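Halohydrin dehalogenase (Rhizobium radiobacter, PDB 4IY1) catalyses the dehalogenation of vicinal halohydrins to epoxides with release of halide, and probably the reverse opening of epoxides by nucleophiles such as cyanide. Local coordinates at residues N79-V84 against S183-P188; V60-A65 against F109-A114; S17-S22 against Y48-P53. The protein carries 37 engineered substitutions. All blocks are in the same frame, centred on the assembly; numbering follows the deposited sequence.

Contact 1 of 3, residues N79-V84 against S183-P188; sequences NDIAPV and SPYYYP. Engineered in segment 79-84: Ala82 (natural residue Phe), Pro83 (natural residue Ala), Val84 (natural residue Pro). Engineered in segment 183-188: Tyr186 (natural residue Phe).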
ATOM      1  N   ASN B  79      -1.061 -11.837  20.421  1.00 30.64           N
ATOM      2  CA  ASN B  79      -1.644 -10.563  20.843  1.00 26.34           C
ATOM      3  C   ASN B  79      -0.566  -9.764  21.545  1.00 28.76           C
ATOM      4  O   ASN B  79      -0.361  -9.887  22.754  1.00 35.81           O
ATOM      5  CB  ASN B  79      -2.841 -10.840  21.776  1.00 29.25           C
ATOM      6  CG  ASN B  79      -3.414  -9.581  22.417  1.00 35.44           C
ATOM      7  OD1 ASN B  79      -3.802  -8.635  21.734  1.00 33.54           O
ATOM      8  ND2 ASN B  79      -3.512  -9.590  23.745  1.00 30.79           N
ATOM      9  N   ASP B  80       0.209  -9.025  20.766  1.00 29.77           N
ATOM     10  CA  ASP B  80       1.427  -8.437  21.261  1.00 27.93           C
ATOM     11  C   ASP B  80       1.283  -7.001  21.758  1.00 29.62           C
ATOM     12  O   ASP B  80       0.582  -6.175  21.157  1.00 27.20           O
ATOM     13  CB  ASP B  80       2.530  -8.557  20.215  1.00 29.70           C
ATOM     14  CG  ASP B  80       2.960 -10.004  20.001  1.00 29.56           C
ATOM     15  OD1 ASP B  80       3.405 -10.658  20.985  1.00 29.15           O
ATOM     16  OD2 ASP B  80       2.683 -10.527  18.906  1.00 28.85           O
ATOM     17  N   ILE B  81       1.937  -6.711  22.877  1.00 27.24           N
ATOM     18  CA  ILE B  81       1.774  -5.426  23.531  1.00 30.32           C
ATOM     19  C   ILE B  81       3.121  -4.902  23.955  1.00 31.10           C
ATOM     20  O   ILE B  81       4.061  -5.670  24.136  1.00 34.48           O
ATOM     21  CB  ILE B  81       0.828  -5.518  24.747  1.00 27.60           C
ATOM     22  CG1 ILE B  81       1.391  -6.536  25.755  1.00 26.45           C
ATOM     23  CG2 ILE B  81      -0.554  -5.992  24.274  1.00 24.95           C
ATOM     24  CD1 ILE B  81       0.641  -6.615  27.065  1.00 30.28           C
ATOM     25  N   ALA B  82       3.256  -3.584  23.949  1.00 30.98           N
ATOM     26  CA  ALA B  82       4.402  -2.952  24.559  1.00 35.85           C
ATOM     27  C   ALA B  82       4.036  -1.533  24.843  1.00 36.54           C
ATOM     28  O   ALA B  82       3.191  -0.956  24.145  1.00 40.79           O
ATOM     29  CB  ALA B  82       5.607  -3.010  23.634  1.00 34.69           C
ATOM     30  N   PRO B  83       4.654  -0.952  25.874  1.00 46.86           N
ATOM     31  CA  PRO B  83       4.343   0.442  26.155  1.00 51.07           C
ATOM     32  C   PRO B  83       4.808   1.320  25.004  1.00 54.20           C
ATOM     33  O   PRO B  83       5.979   1.261  24.630  1.00 59.77           O
ATOM     34  CB  PRO B  83       5.161   0.731  27.427  1.00 44.60           C
ATOM     35  CG  PRO B  83       5.262  -0.595  28.101  1.00 42.58           C
ATOM     36  CD  PRO B  83       5.406  -1.586  26.976  1.00 40.94           C
ATOM     37  N   VAL B  84       3.880   2.064  24.405  1.00 49.15           N
ATOM     38  CA  VAL B  84       4.220   3.276  23.661  1.00 57.00           C
ATOM     39  C   VAL B  84       4.288   4.490  24.587  1.00 85.50           C
ATOM     40  O   VAL B  84       3.319   4.809  25.288  1.00 91.31           O
ATOM     41  CB  VAL B  84       3.196   3.582  22.550  1.00 66.70           C
ATOM     42  CG1 VAL B  84       1.762   3.456  23.064  1.00 63.82           C
ATOM     43  CG2 VAL B  84       3.433   4.976  21.999  1.00 62.40           C
ATOM     44  N   SER B 183      -7.651  -2.466  30.488  1.00 39.61           N
ATOM     45  CA  SER B 183      -6.248  -2.463  30.020  1.00 33.35           C
ATOM     46  C   SER B 183      -5.843  -1.107  29.471  1.00 31.60           C
ATOM     47  O   SER B 183      -6.611  -0.491  28.740  1.00 38.31           O
ATOM     48  CB  SER B 183      -6.030  -3.540  28.952  1.00 36.92           C
ATOM     49  OG  SER B 183      -4.763  -3.398  28.336  1.00 38.00           O
ATOM     50  N   PRO B 184      -4.587  -0.683  29.738  1.00 34.95           N
ATOM     51  CA  PRO B 184      -3.991   0.511  29.134  1.00 34.24           C
ATOM     52  C   PRO B 184      -3.556   0.304  27.674  1.00 37.55           C
ATOM     53  O   PRO B 184      -3.182   1.272  27.003  1.00 38.50           O
ATOM     54  CB  PRO B 184      -2.760   0.766  30.014  1.00 37.45           C
ATOM     55  CG  PRO B 184      -2.405  -0.591  30.557  1.00 36.15           C
ATOM     56  CD  PRO B 184      -3.718  -1.269  30.777  1.00 33.08           C
ATOM     57  N   TYR B 185      -3.559  -0.956  27.221  1.00 36.42           N
ATOM     58  CA  TYR B 185      -3.184  -1.305  25.855  1.00 34.49           C
ATOM     59  C   TYR B 185      -4.456  -1.532  25.028  1.00 28.09           C
ATOM     60  O   TYR B 185      -5.014  -2.631  25.064  1.00 35.82           O
ATOM     61  CB  TYR B 185      -2.335  -2.601  25.859  1.00 32.59           C
ATOM     62  CG  TYR B 185      -1.118  -2.552  26.769  1.00 34.74           C
ATOM     63  CD1 TYR B 185       0.049  -1.893  26.374  1.00 32.63           C
ATOM     64  CD2 TYR B 185      -1.134  -3.159  28.027  1.00 36.69           C
ATOM     65  CE1 TYR B 185       1.142  -1.805  27.216  1.00 37.35           C
ATOM     66  CE2 TYR B 185      -0.023  -3.110  28.866  1.00 35.44           C
ATOM     67  CZ  TYR B 185       1.099  -2.415  28.465  1.00 42.23           C
ATOM     68  OH  TYR B 185       2.197  -2.342  29.293  1.00 40.14           O
ATOM     69  N   TYR B 186      -4.931  -0.526  24.287  1.00 30.55           N
ATOM     70  CA  TYR B 186      -4.281   0.785  24.127  1.00 31.25           C
ATOM     71  C   TYR B 186      -5.313   1.895  24.239  1.00 34.87           C
ATOM     72  O   TYR B 186      -4.971   3.075  24.077  1.00 35.88           O
ATOM     73  CB  TYR B 186      -3.577   0.912  22.754  1.00 33.55           C
ATOM     74  CG  TYR B 186      -2.298   0.105  22.669  1.00 36.37           C
ATOM     75  CD1 TYR B 186      -1.085   0.636  23.100  1.00 30.93           C
ATOM     76  CD2 TYR B 186      -2.329  -1.237  22.286  1.00 35.44           C
ATOM     77  CE1 TYR B 186       0.078  -0.112  23.055  1.00 28.62           C
ATOM     78  CE2 TYR B 186      -1.179  -2.003  22.290  1.00 31.38           C
ATOM     79  CZ  TYR B 186       0.018  -1.434  22.653  1.00 28.40           C
ATOM     80  OH  TYR B 186       1.153  -2.207  22.630  1.00 30.59           O
ATOM     81  N   TYR B 187      -6.578   1.527  24.454  1.00 32.77           N
ATOM     82  CA  TYR B 187      -7.649   2.542  24.526  1.00 36.74           C
ATOM     83  C   TYR B 187      -8.578   2.272  25.697  1.00 40.34           C
ATOM     84  O   TYR B 187      -9.723   1.833  25.502  1.00 35.28           O
ATOM     85  CB  TYR B 187      -8.447   2.599  23.210  1.00 35.10           C
ATOM     86  CG  TYR B 187      -7.735   3.344  22.111  1.00 33.43           C
ATOM     87  CD1 TYR B 187      -6.770   2.709  21.320  1.00 33.34           C
ATOM     88  CD2 TYR B 187      -7.928   4.704  21.936  1.00 38.06           C
ATOM     89  CE1 TYR B 187      -6.065   3.408  20.348  1.00 32.48           C
ATOM     90  CE2 TYR B 187      -7.226   5.413  20.966  1.00 34.36           C
ATOM     91  CZ  TYR B 187      -6.305   4.759  20.164  1.00 34.85           C
ATOM     92  OH  TYR B 187      -5.652   5.465  19.161  1.00 31.42           O
ATOM     93  N   PRO B 188      -8.057   2.449  26.930  1.00 40.20           N
ATOM     94  CA  PRO B 188      -8.833   2.177  28.134  1.00 42.19           C
ATOM     95  C   PRO B 188     -10.103   3.052  28.196  1.00 40.27           C
ATOM     96  O   PRO B 188     -10.108   4.191  27.684  1.00 41.37           O
ATOM     97  CB  PRO B 188      -7.854   2.506  29.282  1.00 41.32           C
ATOM     98  CG  PRO B 188      -6.830   3.386  28.681  1.00 39.30           C
ATOM     99  CD  PRO B 188      -6.722   2.987  27.232  1.00 39.22           C
TER
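The tight end of this contact is the phenol of Tyr186, an engineered residue that follows a cis peptide bond, gripping the loop 79-84. Its OH donates to the backbone O of Ala82, itself engineered, at 2.8 Å, in the carbonyl plane and on a lone pair, with a C=O...O angle of 126°. The hydroxyl lies against the backbone here, with Tyr186 OH also 3.4 Å from Ile81 CA. On the Ile81 side the packing is apolar: Ile81 CD1 rests over one face of the Tyr185 ring, a CH-pi contact 4.2 Å from the centroid and 21° off the normal. Ile81 CG1 takes the crowded position between backbone N and carbonyl carbon, which, with an extended chi2, carries CD1 over the ring. Both loops leave the carboxyl ends of parallel strands, 75-79 and 170-175, on the C-terminal side of a Rossmann-like sheet where this superfamily builds its active site. Within the second loop, Ser183 OG closes an ST turn by accepting from Tyr185 N at 2.9 Å. The looser side is formed by engineered residues: exposed Pro83 lies alongside Tyr185, its CG 3.7 Å from Tyr185 OH, and poorly ordered Val84 brings CG1 to the edge of the Tyr186 ring.

Contact 2 of 3, residues V60-A65 against F109-A114; sequences VELIEA and FALANA. Engineered in segment 60-65: Val60 (natural residue Ala). Engineered in segment 109-114: Ala112 (natural residue Val).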
ATOM      1  N   VAL B  60       8.239 -21.271  23.732  1.00 35.69           N
ATOM      2  CA  VAL B  60       8.361 -22.707  23.501  1.00 34.87           C
ATOM      3  C   VAL B  60       7.759 -23.549  24.646  1.00 31.93           C
ATOM      4  O   VAL B  60       7.055 -24.517  24.403  1.00 28.57           O
ATOM      5  CB  VAL B  60       9.817 -23.157  23.268  1.00 38.37           C
ATOM      6  CG1 VAL B  60       9.868 -24.681  23.289  1.00 34.36           C
ATOM      7  CG2 VAL B  60      10.357 -22.610  21.949  1.00 31.74           C
ATOM      8  N   GLU B  61       8.017 -23.172  25.892  1.00 32.29           N
ATOM      9  CA  GLU B  61       7.358 -23.859  27.001  1.00 35.21           C
ATOM     10  C   GLU B  61       5.825 -23.668  26.981  1.00 38.51           C
ATOM     11  O   GLU B  61       5.069 -24.587  27.325  1.00 34.08           O
ATOM     12  CB  GLU B  61       7.948 -23.428  28.331  1.00 34.19           C
ATOM     13  CG  GLU B  61       7.900 -21.934  28.563  1.00 35.75           C
ATOM     14  CD  GLU B  61       8.031 -21.568  30.021  1.00 42.43           C
ATOM     15  OE1 GLU B  61       7.982 -22.486  30.872  1.00 53.62           O
ATOM     16  OE2 GLU B  61       8.089 -20.362  30.326  1.00 41.03           O
ATOM     17  N   LEU B  62       5.355 -22.545  26.445  1.00 37.48           N
ATOM     18  CA  LEU B  62       3.902 -22.373  26.302  1.00 33.57           C
ATOM     19  C   LEU B  62       3.301 -23.355  25.287  1.00 31.16           C
ATOM     20  O   LEU B  62       2.416 -24.143  25.619  1.00 35.09           O
ATOM     21  CB  LEU B  62       3.530 -20.936  25.968  1.00 31.23           C
ATOM     22  CG  LEU B  62       2.005 -20.676  25.862  1.00 33.08           C
ATOM     23  CD1 LEU B  62       1.336 -20.753  27.228  1.00 31.73           C
ATOM     24  CD2 LEU B  62       1.713 -19.331  25.190  1.00 32.19           C
ATOM     25  N   ILE B  63       3.810 -23.342  24.066  1.00 35.55           N
ATOM     26  CA  ILE B  63       3.363 -24.280  23.050  1.00 35.85           C
ATOM     27  C   ILE B  63       3.401 -25.758  23.519  1.00 39.34           C
ATOM     28  O   ILE B  63       2.458 -26.521  23.282  1.00 38.05           O
ATOM     29  CB  ILE B  63       4.188 -24.119  21.771  1.00 34.92           C
ATOM     30  CG1 ILE B  63       4.115 -22.666  21.264  1.00 43.59           C
ATOM     31  CG2 ILE B  63       3.726 -25.090  20.711  1.00 34.57           C
ATOM     32  CD1 ILE B  63       2.740 -22.210  20.843  1.00 43.77           C
ATOM     33  N   GLU B  64       4.503 -26.175  24.130  1.00 38.69           N
ATOM     34  CA  GLU B  64       4.614 -27.561  24.607  1.00 43.48           C
ATOM     35  C   GLU B  64       3.615 -27.840  25.730  1.00 39.31           C
ATOM     36  O   GLU B  64       3.003 -28.903  25.779  1.00 41.62           O
ATOM     37  CB  GLU B  64       6.036 -27.866  25.092  1.00 46.02           C
ATOM     38  CG  GLU B  64       7.087 -27.686  24.009  1.00 57.82           C
ATOM     39  CD  GLU B  64       8.468 -28.183  24.416  1.00 65.41           C
ATOM     40  OE1 GLU B  64       9.140 -28.808  23.567  1.00 63.95           O
ATOM     41  OE2 GLU B  64       8.905 -27.904  25.559  1.00 60.32           O
ATOM     42  N   ALA B  65       3.445 -26.873  26.627  1.00 38.16           N
ATOM     43  CA  ALA B  65       2.537 -27.052  27.749  1.00 40.87           C
ATOM     44  C   ALA B  65       1.077 -27.185  27.273  1.00 43.73           C
ATOM     45  O   ALA B  65       0.330 -28.032  27.762  1.00 42.10           O
ATOM     46  CB  ALA B  65       2.698 -25.917  28.751  1.00 39.96           C
ATOM     47  N   PHE B 109       7.339 -13.831  15.981  1.00 25.16           N
ATOM     48  CA  PHE B 109       8.187 -14.761  15.211  1.00 24.09           C
ATOM     49  C   PHE B 109       8.450 -16.021  16.023  1.00 21.24           C
ATOM     50  O   PHE B 109       8.255 -17.122  15.543  1.00 24.14           O
ATOM     51  CB  PHE B 109       9.501 -14.098  14.844  1.00 21.20           C
ATOM     52  CG  PHE B 109      10.484 -15.026  14.149  1.00 22.27           C
ATOM     53  CD1 PHE B 109      11.383 -15.772  14.880  1.00 25.74           C
ATOM     54  CD2 PHE B 109      10.512 -15.124  12.767  1.00 23.89           C
ATOM     55  CE1 PHE B 109      12.229 -16.698  14.258  1.00 26.15           C
ATOM     56  CE2 PHE B 109      11.426 -15.947  12.131  1.00 27.33           C
ATOM     57  CZ  PHE B 109      12.250 -16.774  12.878  1.00 26.88           C
ATOM     58  N   ALA B 110       8.753 -15.815  17.295  1.00 22.93           N
ATOM     59  CA  ALA B 110       9.113 -16.876  18.225  1.00 24.78           C
ATOM     60  C   ALA B 110       7.928 -17.805  18.398  1.00 29.11           C
ATOM     61  O   ALA B 110       8.042 -19.004  18.199  1.00 31.48           O
ATOM     62  CB  ALA B 110       9.504 -16.245  19.556  1.00 26.44           C
ATOM     63  N   LEU B 111       6.745 -17.224  18.566  1.00 27.85           N
ATOM     64  CA  LEU B 111       5.541 -18.039  18.718  1.00 28.28           C
ATOM     65  C   LEU B 111       5.228 -18.777  17.430  1.00 32.27           C
ATOM     66  O   LEU B 111       4.954 -19.977  17.454  1.00 27.32           O
ATOM     67  CB  LEU B 111       4.352 -17.188  19.180  1.00 27.39           C
ATOM     68  CG  LEU B 111       4.432 -16.893  20.671  1.00 29.02           C
ATOM     69  CD1 LEU B 111       3.678 -15.627  21.044  1.00 27.83           C
ATOM     70  CD2 LEU B 111       3.902 -18.116  21.452  1.00 27.01           C
ATOM     71  N   ALA B 112       5.355 -18.099  16.287  1.00 25.36           N
ATOM     72  CA  ALA B 112       5.118 -18.793  15.014  1.00 28.09           C
ATOM     73  C   ALA B 112       6.131 -19.937  14.811  1.00 26.60           C
ATOM     74  O   ALA B 112       5.781 -20.976  14.274  1.00 25.12           O
ATOM     75  CB  ALA B 112       5.178 -17.836  13.831  1.00 22.00           C
ATOM     76  N   ASN B 113       7.396 -19.610  15.013  1.00 26.01           N
ATOM     77  CA  ASN B 113       8.501 -20.561  14.886  1.00 34.15           C
ATOM     78  C   ASN B 113       8.301 -21.788  15.815  1.00 30.28           C
ATOM     79  O   ASN B 113       8.448 -22.918  15.368  1.00 29.67           O
ATOM     80  CB  ASN B 113       9.843 -19.836  15.143  1.00 32.53           C
ATOM     81  CG  ASN B 113      11.029 -20.790  15.273  1.00 40.19           C
ATOM     82  OD1 ASN B 113      11.419 -21.151  16.376  1.00 34.69           O
ATOM     83  ND2 ASN B 113      11.663 -21.109  14.152  1.00 34.97           N
ATOM     84  N   ALA B 114       7.737 -21.575  17.001  1.00 28.01           N
ATOM     85  CA  ALA B 114       7.411 -22.704  17.911  1.00 27.24           C
ATOM     86  C   ALA B 114       6.250 -23.607  17.460  1.00 35.19           C
ATOM     87  O   ALA B 114       6.212 -24.796  17.776  1.00 33.11           O
ATOM     88  CB  ALA B 114       7.186 -22.201  19.342  1.00 28.87           C
TER
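Val60, an engineered residue on the exposed flank, makes the first touch between helix segments 60-65 and 109-114. Its CG1 stands anti to the backbone N, which sets CG2 beside that N, and it is Val60 CG2 that reaches Ala114 CB at 4.1 Å. The alpha carbons of these two residues are also the nearest pair across the contact, 5.7 Å apart, so the two segments' backbones come nearest at an alanine. One residue past Glu61, Leu62 points its CB toward the partner but meets it loosely, CD2 lying 4.5 Å from Leu111 CD2; its side chain also touches Ile5 of strand 3-6 and His31. The two segment axes pass 9.5 Å apart, with a signed crossing angle of -38° and their N-to-C directions running the same way. That is the layout of neighbouring helices on one side of a parallel Rossmann-type sheet, here helices 59-70 and 94-122, which flank strand 75-79 in the sequence. Ile63, one turn on from Val60, carries the main packing. With CG1 anti to the carbonyl carbon (chi1 -56°), that methylene comes to 3.7 Å from Ala114 CB, so the alanine methyl is held between Ile63 and Val60. The end of the same branch folds back (chi2 -64°) and turns Ile63 CD1 toward Leu111 CD2, 4.3 Å away. Leu111 in turn rests on Leu76 and Ser78 of strand 75-79, which carries the packing from the helices down to the sheet. No hydrogen bond links the two segments. On another side of helix 94-122, Asn113 ND2 donates to Ile89 O and Tyr92 O of the third subunit, and Phe109 stacks on Tyr97 of that subunit.

Contact 3 of 3, residues S17-S22 against Y48-P53; sequences SALRLS and YPQLIP. Engineered in segment 48-53: Ile52 (natural residue Lys).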
ATOM      1  N   SER B  17     -10.783 -11.844  21.793  1.00 28.62           N
ATOM      2  CA  SER B  17     -10.372 -13.018  21.037  1.00 31.93           C
ATOM      3  C   SER B  17     -10.728 -14.288  21.773  1.00 28.74           C
ATOM      4  O   SER B  17     -11.302 -15.194  21.194  1.00 31.13           O
ATOM      5  CB  SER B  17      -8.866 -12.992  20.766  1.00 30.37           C
ATOM      6  OG  SER B  17      -8.549 -11.911  19.916  1.00 30.38           O
ATOM      7  N   ALA B  18     -10.280 -14.405  23.014  1.00 28.55           N
ATOM      8  CA  ALA B  18     -10.438 -15.680  23.736  1.00 28.69           C
ATOM      9  C   ALA B  18     -11.920 -15.982  23.957  1.00 26.65           C
ATOM     10  O   ALA B  18     -12.384 -17.085  23.657  1.00 33.79           O
ATOM     11  CB  ALA B  18      -9.687 -15.658  25.077  1.00 23.35           C
ATOM     12  N   LEU B  19     -12.671 -14.985  24.428  1.00 31.46           N
ATOM     13  CA  LEU B  19     -14.108 -15.173  24.686  1.00 29.85           C
ATOM     14  C   LEU B  19     -14.859 -15.563  23.423  1.00 29.50           C
ATOM     15  O   LEU B  19     -15.569 -16.568  23.410  1.00 33.37           O
ATOM     16  CB  LEU B  19     -14.732 -13.917  25.292  1.00 28.75           C
ATOM     17  CG  LEU B  19     -14.231 -13.527  26.679  1.00 33.05           C
ATOM     18  CD1 LEU B  19     -14.809 -12.191  27.136  1.00 38.01           C
ATOM     19  CD2 LEU B  19     -14.541 -14.621  27.673  1.00 33.14           C
ATOM     20  N   ARG B  20     -14.681 -14.799  22.341  1.00 28.52           N
ATOM     21  CA  ARG B  20     -15.341 -15.134  21.079  1.00 27.23           C
ATOM     22  C   ARG B  20     -14.883 -16.488  20.497  1.00 30.24           C
ATOM     23  O   ARG B  20     -15.686 -17.264  19.970  1.00 29.38           O
ATOM     24  CB  ARG B  20     -15.190 -14.002  20.057  1.00 27.41           C
ATOM     25  CG  ARG B  20     -16.100 -14.121  18.861  1.00 33.79           C
ATOM     26  CD  ARG B  20     -17.552 -14.329  19.293  1.00 42.62           C
ATOM     27  NE  ARG B  20     -18.463 -14.626  18.180  1.00 45.79           N
ATOM     28  CZ  ARG B  20     -18.760 -15.857  17.752  1.00 46.94           C
ATOM     29  NH1 ARG B  20     -18.151 -16.924  18.272  1.00 46.61           N
ATOM     30  NH2 ARG B  20     -19.659 -16.022  16.791  1.00 41.01           N
ATOM     31  N   LEU B  21     -13.635 -16.853  20.743  1.00 32.26           N
ATOM     32  CA  LEU B  21     -13.145 -18.150  20.256  1.00 31.49           C
ATOM     33  C   LEU B  21     -13.745 -19.289  21.083  1.00 33.83           C
ATOM     34  O   LEU B  21     -14.123 -20.341  20.563  1.00 29.50           O
ATOM     35  CB  LEU B  21     -11.613 -18.188  20.326  1.00 32.87           C
ATOM     36  CG  LEU B  21     -10.859 -17.352  19.266  1.00 31.84           C
ATOM     37  CD1 LEU B  21      -9.369 -17.327  19.568  1.00 34.58           C
ATOM     38  CD2 LEU B  21     -11.073 -17.982  17.905  1.00 25.75           C
ATOM     39  N   SER B  22     -13.821 -19.086  22.385  1.00 34.28           N
ATOM     40  CA  SER B  22     -14.432 -20.094  23.228  1.00 39.18           C
ATOM     41  C   SER B  22     -15.897 -20.378  22.822  1.00 34.06           C
ATOM     42  O   SER B  22     -16.289 -21.532  22.618  1.00 36.34           O
ATOM     43  CB  SER B  22     -14.338 -19.673  24.685  1.00 29.71           C
ATOM     44  OG  SER B  22     -14.716 -20.744  25.504  1.00 45.59           O
ATOM     45  N   TYR B  48     -13.323 -17.192  34.685  1.00 54.31           N
ATOM     46  CA  TYR B  48     -13.539 -17.708  33.334  1.00 50.83           C
ATOM     47  C   TYR B  48     -13.324 -19.210  33.252  1.00 48.74           C
ATOM     48  O   TYR B  48     -12.252 -19.668  32.860  1.00 54.50           O
ATOM     49  CB  TYR B  48     -12.644 -16.981  32.325  1.00 42.07           C
ATOM     50  CG  TYR B  48     -12.772 -15.480  32.395  1.00 37.79           C
ATOM     51  CD1 TYR B  48     -11.805 -14.715  33.007  1.00 38.44           C
ATOM     52  CD2 TYR B  48     -13.875 -14.834  31.863  1.00 40.76           C
ATOM     53  CE1 TYR B  48     -11.899 -13.331  33.040  1.00 38.99           C
ATOM     54  CE2 TYR B  48     -13.994 -13.449  31.921  1.00 39.55           C
ATOM     55  CZ  TYR B  48     -13.019 -12.710  32.544  1.00 34.60           C
ATOM     56  OH  TYR B  48     -13.128 -11.333  32.607  1.00 39.63           O
ATOM     57  N   PRO B  49     -14.357 -19.985  33.608  1.00 54.66           N
ATOM     58  CA  PRO B  49     -14.245 -21.440  33.657  1.00 46.31           C
ATOM     59  C   PRO B  49     -14.143 -22.069  32.277  1.00 44.49           C
ATOM     60  O   PRO B  49     -13.738 -23.219  32.161  1.00 49.94           O
ATOM     61  CB  PRO B  49     -15.549 -21.878  34.355  1.00 53.31           C
ATOM     62  CG  PRO B  49     -16.478 -20.715  34.236  1.00 56.05           C
ATOM     63  CD  PRO B  49     -15.607 -19.495  34.224  1.00 56.48           C
ATOM     64  N   GLN B  50     -14.547 -21.336  31.242  1.00 49.79           N
ATOM     65  CA  GLN B  50     -14.479 -21.851  29.871  1.00 53.43           C
ATOM     66  C   GLN B  50     -13.104 -21.647  29.237  1.00 53.18           C
ATOM     67  O   GLN B  50     -12.760 -22.344  28.303  1.00 52.75           O
ATOM     68  CB  GLN B  50     -15.539 -21.204  28.987  1.00 51.04           C
ATOM     69  CG  GLN B  50     -15.168 -19.811  28.489  1.00 55.81           C
ATOM     70  CD  GLN B  50     -15.564 -18.703  29.459  1.00 55.49           C
ATOM     71  OE1 GLN B  50     -15.458 -18.858  30.672  1.00 50.98           O
ATOM     72  NE2 GLN B  50     -15.962 -17.554  28.919  1.00 58.89           N
ATOM     73  N   LEU B  51     -12.345 -20.667  29.731  1.00 49.60           N
ATOM     74  CA  LEU B  51     -10.963 -20.438  29.286  1.00 44.76           C
ATOM     75  C   LEU B  51      -9.971 -21.251  30.116  1.00 52.91           C
ATOM     76  O   LEU B  51     -10.288 -21.675  31.219  1.00 55.19           O
ATOM     77  CB  LEU B  51     -10.620 -18.965  29.403  1.00 36.05           C
ATOM     78  CG  LEU B  51     -11.447 -18.039  28.520  1.00 41.54           C
ATOM     79  CD1 LEU B  51     -11.005 -16.603  28.723  1.00 36.79           C
ATOM     80  CD2 LEU B  51     -11.319 -18.445  27.053  1.00 38.56           C
ATOM     81  N   ILE B  52      -8.775 -21.476  29.576  1.00 52.37           N
ATOM     82  CA  ILE B  52      -7.775 -22.307  30.243  1.00 42.18           C
ATOM     83  C   ILE B  52      -6.435 -21.576  30.409  1.00 48.84           C
ATOM     84  O   ILE B  52      -5.532 -21.726  29.579  1.00 46.69           O
ATOM     85  CB  ILE B  52      -7.536 -23.607  29.470  1.00 41.23           C
ATOM     86  CG1 ILE B  52      -8.811 -24.412  29.365  1.00 38.49           C
ATOM     87  CG2 ILE B  52      -6.469 -24.449  30.150  1.00 47.24           C
ATOM     88  CD1 ILE B  52      -8.571 -25.803  28.838  1.00 43.29           C
ATOM     89  N   PRO B  53      -6.303 -20.770  31.476  1.00 41.84           N
ATOM     90  CA  PRO B  53      -5.098 -19.949  31.643  1.00 46.47           C
ATOM     91  C   PRO B  53      -3.870 -20.805  31.980  1.00 45.64           C
ATOM     92  O   PRO B  53      -4.018 -21.873  32.572  1.00 47.55           O
ATOM     93  CB  PRO B  53      -5.458 -19.034  32.821  1.00 39.94           C
ATOM     94  CG  PRO B  53      -6.446 -19.822  33.610  1.00 39.78           C
ATOM     95  CD  PRO B  53      -7.199 -20.700  32.640  1.00 36.08           C
TER
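Leu51 and Leu19 cross at about a right angle in the contact between helix segment 17-22 and the turn and short strand of 48-53. Leu51 has CG anti to the carbonyl carbon (chi1 -63°) and an extended end, which sends both methyls at the helix. Leu51 CD2 lies 3.8 Å from Ala18 CB, and Leu51 CD1 lies 4.2 Å from Leu19 CD2. Both methyls of Leu51 bear on Ala18 CB, and CD1 also meets Leu19, while Ser22 CB closes on Leu51 CD2 from the next turn at 4.0 Å.

Gln50 approaches Leu19 obliquely. Its CG occupies the crowded position between backbone N and carbonyl carbon (chi1 80°), a setting that lays Gln50 CG beside Ser22 OG, 3.2 Å away; this is a van der Waals approach, and no hydrogen bond crosses the contact. The chain then bends at chi2 (-87°), turning the amide toward Leu19 so that Gln50 NE2 comes to 3.5 Å from Leu19 CD2. Leu19 CD2 thus serves three neighbours, the third being Tyr48 CD2, which it meets obliquely.

Tyr48 is the first residue to leave helical geometry after helix 38-47, so the segment is the turn from that helix into edge strand 52-53, a helix-to-strand link of the Rossmann-type fold. Inward, Ala18 and Leu51 both rest on Val28 of strand 27-30; Val28 and Cys30 pair with the engineered Ile52 by backbone hydrogen bonds. Phe44 of helix 38-47 packs against Leu51, whereas helix 14-23 meets helix 214-225 through Ser17, Arg20 and Leu21.

From the N terminus, helix 14-23 comes first, and contact 3 closes a loop when the chain returns through strand 27-30 and helix 38-47 to residues 48-53. That loop is complete before the others open. Strand 52-53 leads directly into helix 59-70, where contact 2 begins; contact 1 begins at 79-84, contact 2 then closes at 109-114 on helix 94-122, and contact 1 closes last at 183-188. Contacts 1 and 2 therefore cross, while contact 3 stands in series with both. Their centres lie 19 to 22 Å apart without touching. Contact 3 ties a helix to the sheet's edge, contact 2 joins two helices, and contact 1 bridges loops beyond two strand ends.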